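Local coordinates for protein putative histidinol-phosphate aminotransferase (Erwinia carotovora atroseptica, PDB 3LY1) that probably works as a pyridoxal-phosphate-dependent transaminase of the histidinol-phosphate aminotransferase subfamily, moving amino groups between substrates, at residues Asn24-Gly29 / Ile214-Gly219; Phe185-Arg190 / Tyr264-Asn269. One frame throughout, in Å; residues are numbered along the deposited sequence. Where two conformers were deposited one is given.

Contact 1 (Asn24-Gly29 / Ile214-Gly219); sequences NENPLG and IHAMAG. With EDO (1,2-ethanediol), chain H.
Of the two flat groups here, only the amide of Asn26 meets the other segment, while the imidazole of His215 faces other partners. The Asn26 amide lies against the methyl of Ala216, whose CB is 3.7 Å from Asn26 CG and 3.6 Å from Asn26 CB. With CG anti to the backbone N (chi1 -167°), the amide reaches past this methyl. Its OD1 turns back on its own chain and accepts from Leu28 N at 3.0 Å, in the carbonyl plane on a lone pair; this Asx turn fixes the flip of the amide and sends ND2 the other way, to Lys213 O and Ser265 OG. Ala216 is further enclosed by two carbonyls, its CB lying 3.7 Å from Leu28 O and 3.8 Å from Gly29 O. His215 CB leaves its backbone away from the 24-29 loop. At the ring edge, near its plane, O2 of an ethanediol, probably from the crystallisation liquor, is hydrogen-bonded to His215 NE2 at 3.3 Å, while ND1 is held by Ser255 and Phe211 meets the ring obliquely. The Glu25 carboxylate crosses to the second subunit, with a salt bridge from OE1 to Arg47 and a hydrogen bond from OE2 to the backbone N of Tyr48 there. The contact thus joins the loop between strand 19-20 and helix 32-40 to the loop after strand 205-210, just beyond the cofactor-binding Lys213, with helix 259-283 packed on Ile214 and Leu28.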
loop_
_atom_site.group_PDB
_atom_site.type_symbol
_atom_site.label_atom_id
_atom_site.label_comp_id
_atom_site.label_asym_id
_atom_site.label_seq_id
_atom_site.Cartn_x
_atom_site.Cartn_y
_atom_site.Cartn_z
ATOM N N ASN A 24 -18.087 1.965 -8.575
ATOM C CA ASN A 24 -17.844 0.739 -9.339
ATOM C C ASN A 24 -17.409 -0.452 -8.496
ATOM O O ASN A 24 -16.669 -1.344 -8.960
ATOM C CB ASN A 24 -16.817 0.964 -10.474
ATOM C CG ASN A 24 -17.238 2.029 -11.482
ATOM O OD1 ASN A 24 -16.373 2.625 -12.213
ATOM N ND2 ASN A 24 -18.527 2.294 -11.543
ATOM N N GLU A 25 -17.849 -0.471 -7.248
ATOM C CA GLU A 25 -17.574 -1.598 -6.368
ATOM C C GLU A 25 -18.502 -2.717 -6.779
ATOM O O GLU A 25 -19.606 -2.467 -7.263
ATOM C CB GLU A 25 -17.785 -1.201 -4.896
ATOM C CG GLU A 25 -16.927 0.028 -4.502
ATOM C CD GLU A 25 -17.481 0.826 -3.323
ATOM O OE1 GLU A 25 -18.710 1.084 -3.272
ATOM O OE2 GLU A 25 -16.665 1.234 -2.462
ATOM N N ASN A 26 -18.073 -3.960 -6.584
ATOM C CA ASN A 26 -18.902 -5.117 -6.842
ATOM C C ASN A 26 -19.888 -5.147 -5.676
ATOM O O ASN A 26 -19.436 -5.006 -4.533
ATOM C CB ASN A 26 -18.043 -6.382 -6.836
ATOM C CG ASN A 26 -18.749 -7.593 -7.407
ATOM O OD1 ASN A 26 -19.919 -7.883 -7.079
ATOM N ND2 ASN A 26 -18.028 -8.348 -8.230
ATOM N N PRO A 27 -21.218 -5.236 -5.962
ATOM C CA PRO A 27 -22.279 -5.190 -4.935
ATOM C C PRO A 27 -22.469 -6.529 -4.230
ATOM O O PRO A 27 -23.172 -6.606 -3.204
ATOM C CB PRO A 27 -23.534 -4.841 -5.743
ATOM C CG PRO A 27 -23.283 -5.498 -7.081
ATOM C CD PRO A 27 -21.795 -5.287 -7.323
ATOM N N LEU A 28 -21.834 -7.555 -4.783
ATOM C CA LEU A 28 -21.739 -8.838 -4.162
ATOM C C LEU A 28 -20.655 -8.850 -3.098
ATOM O O LEU A 28 -19.613 -8.209 -3.238
ATOM C CB LEU A 28 -21.391 -9.884 -5.212
ATOM C CG LEU A 28 -22.421 -10.090 -6.316
ATOM C CD1 LEU A 28 -21.965 -11.216 -7.228
ATOM C CD2 LEU A 28 -23.768 -10.393 -5.680
ATOM N N GLY A 29 -20.885 -9.602 -2.030
ATOM C CA GLY A 29 -19.780 -9.911 -1.157
ATOM C C GLY A 29 -18.685 -10.497 -2.023
ATOM O O GLY A 29 -18.944 -10.991 -3.120
ATOM N N ILE A 214 -14.149 -7.675 -10.519
ATOM C CA ILE A 214 -14.814 -8.990 -10.639
ATOM C C ILE A 214 -14.646 -9.793 -9.334
ATOM O O ILE A 214 -15.600 -10.460 -8.883
ATOM C CB ILE A 214 -14.335 -9.817 -11.873
ATOM C CG1 ILE A 214 -15.243 -11.036 -12.115
ATOM C CG2 ILE A 214 -12.924 -10.266 -11.729
ATOM C CD1 ILE A 214 -16.276 -10.835 -13.172
ATOM N N HIS A 215 -13.453 -9.714 -8.721
ATOM C CA HIS A 215 -13.167 -10.478 -7.513
ATOM C C HIS A 215 -13.769 -9.832 -6.264
ATOM O O HIS A 215 -13.677 -10.386 -5.190
ATOM C CB HIS A 215 -11.652 -10.676 -7.319
ATOM C CG HIS A 215 -11.023 -11.641 -8.290
ATOM N ND1 HIS A 215 -10.945 -12.989 -8.043
ATOM C CD2 HIS A 215 -10.436 -11.444 -9.496
ATOM C CE1 HIS A 215 -10.329 -13.582 -9.049
ATOM N NE2 HIS A 215 -10.014 -12.669 -9.946
ATOM N N ALA A 216 -14.343 -8.644 -6.387
ATOM C CA ALA A 216 -15.113 -8.038 -5.285
ATOM C C ALA A 216 -14.297 -7.741 -4.012
ATOM O O ALA A 216 -14.823 -7.829 -2.916
ATOM C CB ALA A 216 -16.353 -8.925 -4.938
HETATM N N MSE A 217 -13.043 -7.326 -4.161
HETATM C CA MSE A 217 -12.163 -7.116 -3.002
HETATM C C MSE A 217 -11.558 -5.707 -2.966
HETATM O O MSE A 217 -10.413 -5.538 -2.497
HETATM C CB MSE A 217 -11.033 -8.154 -3.026
HETATM C CG MSE A 217 -11.485 -9.583 -2.995
HETATM SE SE MSE A 217 -10.020 -10.961 -3.295
HETATM C CE MSE A 217 -8.772 -10.077 -2.477
ATOM N N ALA A 218 -12.326 -4.702 -3.395
ATOM C CA ALA A 218 -11.855 -3.318 -3.400
ATOM C C ALA A 218 -11.184 -2.973 -2.068
ATOM O O ALA A 218 -10.110 -2.473 -2.073
ATOM C CB ALA A 218 -13.007 -2.312 -3.716
ATOM N N GLY A 219 -11.807 -3.303 -0.940
ATOM C CA GLY A 219 -11.259 -2.892 0.354
ATOM C C GLY A 219 -10.095 -3.728 0.846
ATOM O O GLY A 219 -9.564 -3.458 1.900
HETATM C C1 EDO H . -6.580 -11.541 -11.182
HETATM O O1 EDO H . -6.792 -10.777 -12.364
HETATM C C2 EDO H . -6.274 -12.973 -11.588
HETATM O O2 EDO H . -7.512 -13.627 -11.837
#

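Contact 2 (Phe185-Arg190 / Tyr264-Asn269); sequences FVNDPR and YSKKSN
Lys266 NZ donates to Asn187 OD1 at 2.7 Å, the one direct hydrogen bond between loop 185-190 and residues 264-269 of helix 259-283. The ammonium approaches from above the amide's carbonyl plane, 26° out of it, at the end of a chain that is extended until it bends at chi4 (-58°). On the way its CE passes 3.7 Å from Phe185 O. Beside this polar tip, the side chains of Phe185 and Asn269 cross at about a right angle, with ring and amide planes 51° apart, and Phe185 CD1 comes within 3.4 Å of Asn269 ND2. The ring also turns an edge to Ser265 O, 4.3 Å from Phe185 CE1. A water links Phe185 and Asn269, donating to Phe185 O at 2.7 Å and accepting from Asn269 ND2 at 2.8 Å. In the large domain of this aminotransferase fold, the loop follows strand 174-179 of the seven-stranded sheet, and Phe185 packs close to the cofactor-binding residues Tyr182 and Lys213. Farther out, Asp270 steadies the polar pair from one carboxylate, forming a salt bridge with Lys266 NZ and accepting from Asn187 ND2; its negative charge would be expected to offset that of the ammonium. Gly292 O also accepts a hydrogen bond from Asn269 ND2, and Glu291 accepts from the backbone N of both Asn187 and Asp188. Next along the loop, Asp188 OD1 closes an Asx turn with Arg190 N, and Arg190 grips the carboxylate side-on through NE and NH2, with NH2 2.6 Å from Asp188 OD2.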
loop_
_atom_site.group_PDB
_atom_site.type_symbol
_atom_site.label_atom_id
_atom_site.label_comp_id
_atom_site.label_asym_id
_atom_site.label_seq_id
_atom_site.Cartn_x
_atom_site.Cartn_y
_atom_site.Cartn_z
ATOM N N PHE A 185 -15.549 -8.527 -17.046
ATOM C CA PHE A 185 -16.964 -8.278 -17.296
ATOM C C PHE A 185 -17.297 -8.222 -18.788
ATOM O O PHE A 185 -18.476 -8.208 -19.143
ATOM C CB PHE A 185 -17.361 -6.940 -16.672
ATOM C CG PHE A 185 -17.308 -6.918 -15.176
ATOM C CD1 PHE A 185 -18.215 -7.633 -14.425
ATOM C CD2 PHE A 185 -16.392 -6.122 -14.518
ATOM C CE1 PHE A 185 -18.177 -7.600 -13.038
ATOM C CE2 PHE A 185 -16.344 -6.075 -13.147
ATOM C CZ PHE A 185 -17.239 -6.818 -12.391
ATOM N N VAL A 186 -16.273 -8.139 -19.651
ATOM C CA VAL A 186 -16.477 -7.787 -21.061
ATOM C C VAL A 186 -17.232 -8.898 -21.808
ATOM O O VAL A 186 -16.971 -10.083 -21.604
ATOM C CB VAL A 186 -15.136 -7.477 -21.804
ATOM C CG1 VAL A 186 -15.400 -7.382 -23.301
ATOM C CG2 VAL A 186 -14.455 -6.138 -21.277
ATOM N N ASN A 187 -18.195 -8.495 -22.644
ATOM C CA ASN A 187 -18.892 -9.433 -23.555
ATOM C C ASN A 187 -18.471 -9.243 -25.018
ATOM O O ASN A 187 -18.567 -10.146 -25.806
ATOM C CB ASN A 187 -20.412 -9.262 -23.403
ATOM C CG ASN A 187 -20.932 -9.900 -22.114
ATOM O OD1 ASN A 187 -20.854 -11.118 -21.949
ATOM N ND2 ASN A 187 -21.404 -9.074 -21.176
ATOM N N ASP A 188 -18.006 -8.060 -25.371
ATOM C CA ASP A 188 -17.680 -7.739 -26.768
ATOM C C ASP A 188 -16.502 -8.605 -27.271
ATOM O O ASP A 188 -15.414 -8.537 -26.710
ATOM C CB ASP A 188 -17.326 -6.254 -26.837
ATOM C CG ASP A 188 -17.309 -5.697 -28.247
ATOM O OD1 ASP A 188 -16.907 -6.423 -29.169
ATOM O OD2 ASP A 188 -17.669 -4.493 -28.407
ATOM N N PRO A 189 -16.699 -9.389 -28.350
ATOM C CA PRO A 189 -15.603 -10.227 -28.855
ATOM C C PRO A 189 -14.480 -9.480 -29.598
ATOM O O PRO A 189 -13.481 -10.119 -29.901
ATOM C CB PRO A 189 -16.315 -11.184 -29.821
ATOM C CG PRO A 189 -17.451 -10.379 -30.326
ATOM C CD PRO A 189 -17.942 -9.622 -29.121
ATOM N N ARG A 190 -14.626 -8.170 -29.865
ATOM C CA ARG A 190 -13.530 -7.370 -30.420
ATOM C C ARG A 190 -12.489 -7.050 -29.328
ATOM O O ARG A 190 -11.361 -6.606 -29.631
ATOM C CB ARG A 190 -14.055 -6.054 -31.007
ATOM C CG ARG A 190 -15.043 -6.270 -32.201
ATOM C CD ARG A 190 -15.747 -5.004 -32.612
ATOM N NE ARG A 190 -16.593 -4.489 -31.544
ATOM C CZ ARG A 190 -17.352 -3.404 -31.626
ATOM N NH1 ARG A 190 -17.438 -2.705 -32.742
ATOM N NH2 ARG A 190 -18.053 -3.014 -30.570
ATOM N N TYR A 264 -20.379 -16.325 -11.492
ATOM C CA TYR A 264 -21.564 -15.721 -10.865
ATOM C C TYR A 264 -21.469 -14.172 -10.806
ATOM O O TYR A 264 -22.456 -13.469 -11.052
ATOM C CB TYR A 264 -21.758 -16.311 -9.454
ATOM C CG TYR A 264 -22.780 -15.600 -8.595
ATOM C CD1 TYR A 264 -24.124 -15.526 -8.978
ATOM C CD2 TYR A 264 -22.418 -15.044 -7.377
ATOM C CE1 TYR A 264 -25.068 -14.864 -8.185
ATOM C CE2 TYR A 264 -23.354 -14.374 -6.574
ATOM C CZ TYR A 264 -24.665 -14.282 -6.984
ATOM O OH TYR A 264 -25.573 -13.626 -6.181
ATOM N N SER A 265 -20.285 -13.686 -10.442
ATOM C CA SER A 265 -19.981 -12.256 -10.358
ATOM C C SER A 265 -20.269 -11.575 -11.710
ATOM O O SER A 265 -20.936 -10.569 -11.750
ATOM C CB SER A 265 -18.523 -12.055 -9.890
ATOM O OG SER A 265 -18.164 -10.684 -9.736
ATOM N N LYS A 266 -19.826 -12.155 -12.815
ATOM C CA LYS A 266 -20.119 -11.610 -14.151
ATOM C C LYS A 266 -21.626 -11.708 -14.500
ATOM O O LYS A 266 -22.254 -10.739 -14.956
ATOM C CB LYS A 266 -19.311 -12.352 -15.232
ATOM C CG LYS A 266 -19.755 -12.007 -16.639
ATOM C CD LYS A 266 -18.812 -12.469 -17.703
ATOM C CE LYS A 266 -19.153 -11.800 -19.020
ATOM N NZ LYS A 266 -20.559 -12.092 -19.429
ATOM N N LYS A 267 -22.201 -12.887 -14.273
ATOM C CA LYS A 267 -23.602 -13.139 -14.636
ATOM C C LYS A 267 -24.540 -12.183 -13.921
ATOM O O LYS A 267 -25.434 -11.609 -14.554
ATOM C CB LYS A 267 -23.998 -14.582 -14.332
ATOM C CG LYS A 267 -25.468 -14.906 -14.716
ATOM C CD LYS A 267 -25.895 -16.344 -14.327
ATOM C CE LYS A 267 -27.133 -16.851 -15.127
ATOM N NZ LYS A 267 -28.017 -15.734 -15.675
ATOM N N SER A 268 -24.324 -11.986 -12.615
ATOM C CA SER A 268 -25.136 -11.045 -11.836
ATOM C C SER A 268 -24.991 -9.622 -12.390
ATOM O O SER A 268 -25.976 -8.880 -12.512
ATOM C CB SER A 268 -24.776 -11.091 -10.346
ATOM O OG SER A 268 -25.485 -10.101 -9.596
ATOM N N ASN A 269 -23.763 -9.252 -12.760
ATOM C CA ASN A 269 -23.531 -7.961 -13.384
ATOM C C ASN A 269 -24.318 -7.812 -14.688
ATOM O O ASN A 269 -24.878 -6.740 -14.942
ATOM C CB ASN A 269 -22.055 -7.752 -13.676
ATOM C CG ASN A 269 -21.759 -6.348 -14.160
ATOM O OD1 ASN A 269 -22.003 -5.381 -13.451
ATOM N ND2 ASN A 269 -21.206 -6.231 -15.378
HETATM O O HOH W 1 -20.557 -8.074 -17.431
#

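Overall arrangement
The centres of contacts 1 and 2 lie about 14 Å apart, and their segments alternate along the chain: 24-29, 185-190, 214-219, then 264-269. Helix 259-283 is the shared element, supplying one side of contact 2 and lying against contact 1. The two meet at Ser265, whose OG probably hydrogen-bonds Ile214 O (2.7 Å) as well as the Asn26 amide; Phe185 CZ packs on Ile214 CA, and Leu28 on Tyr264. Both loops that follow strands 174-179 and 205-210, neighbours in the seven-stranded sheet, therefore rest against the same helix, so that the N-terminal loop and the loops leading from the sheet to the cofactor site meet on this helix.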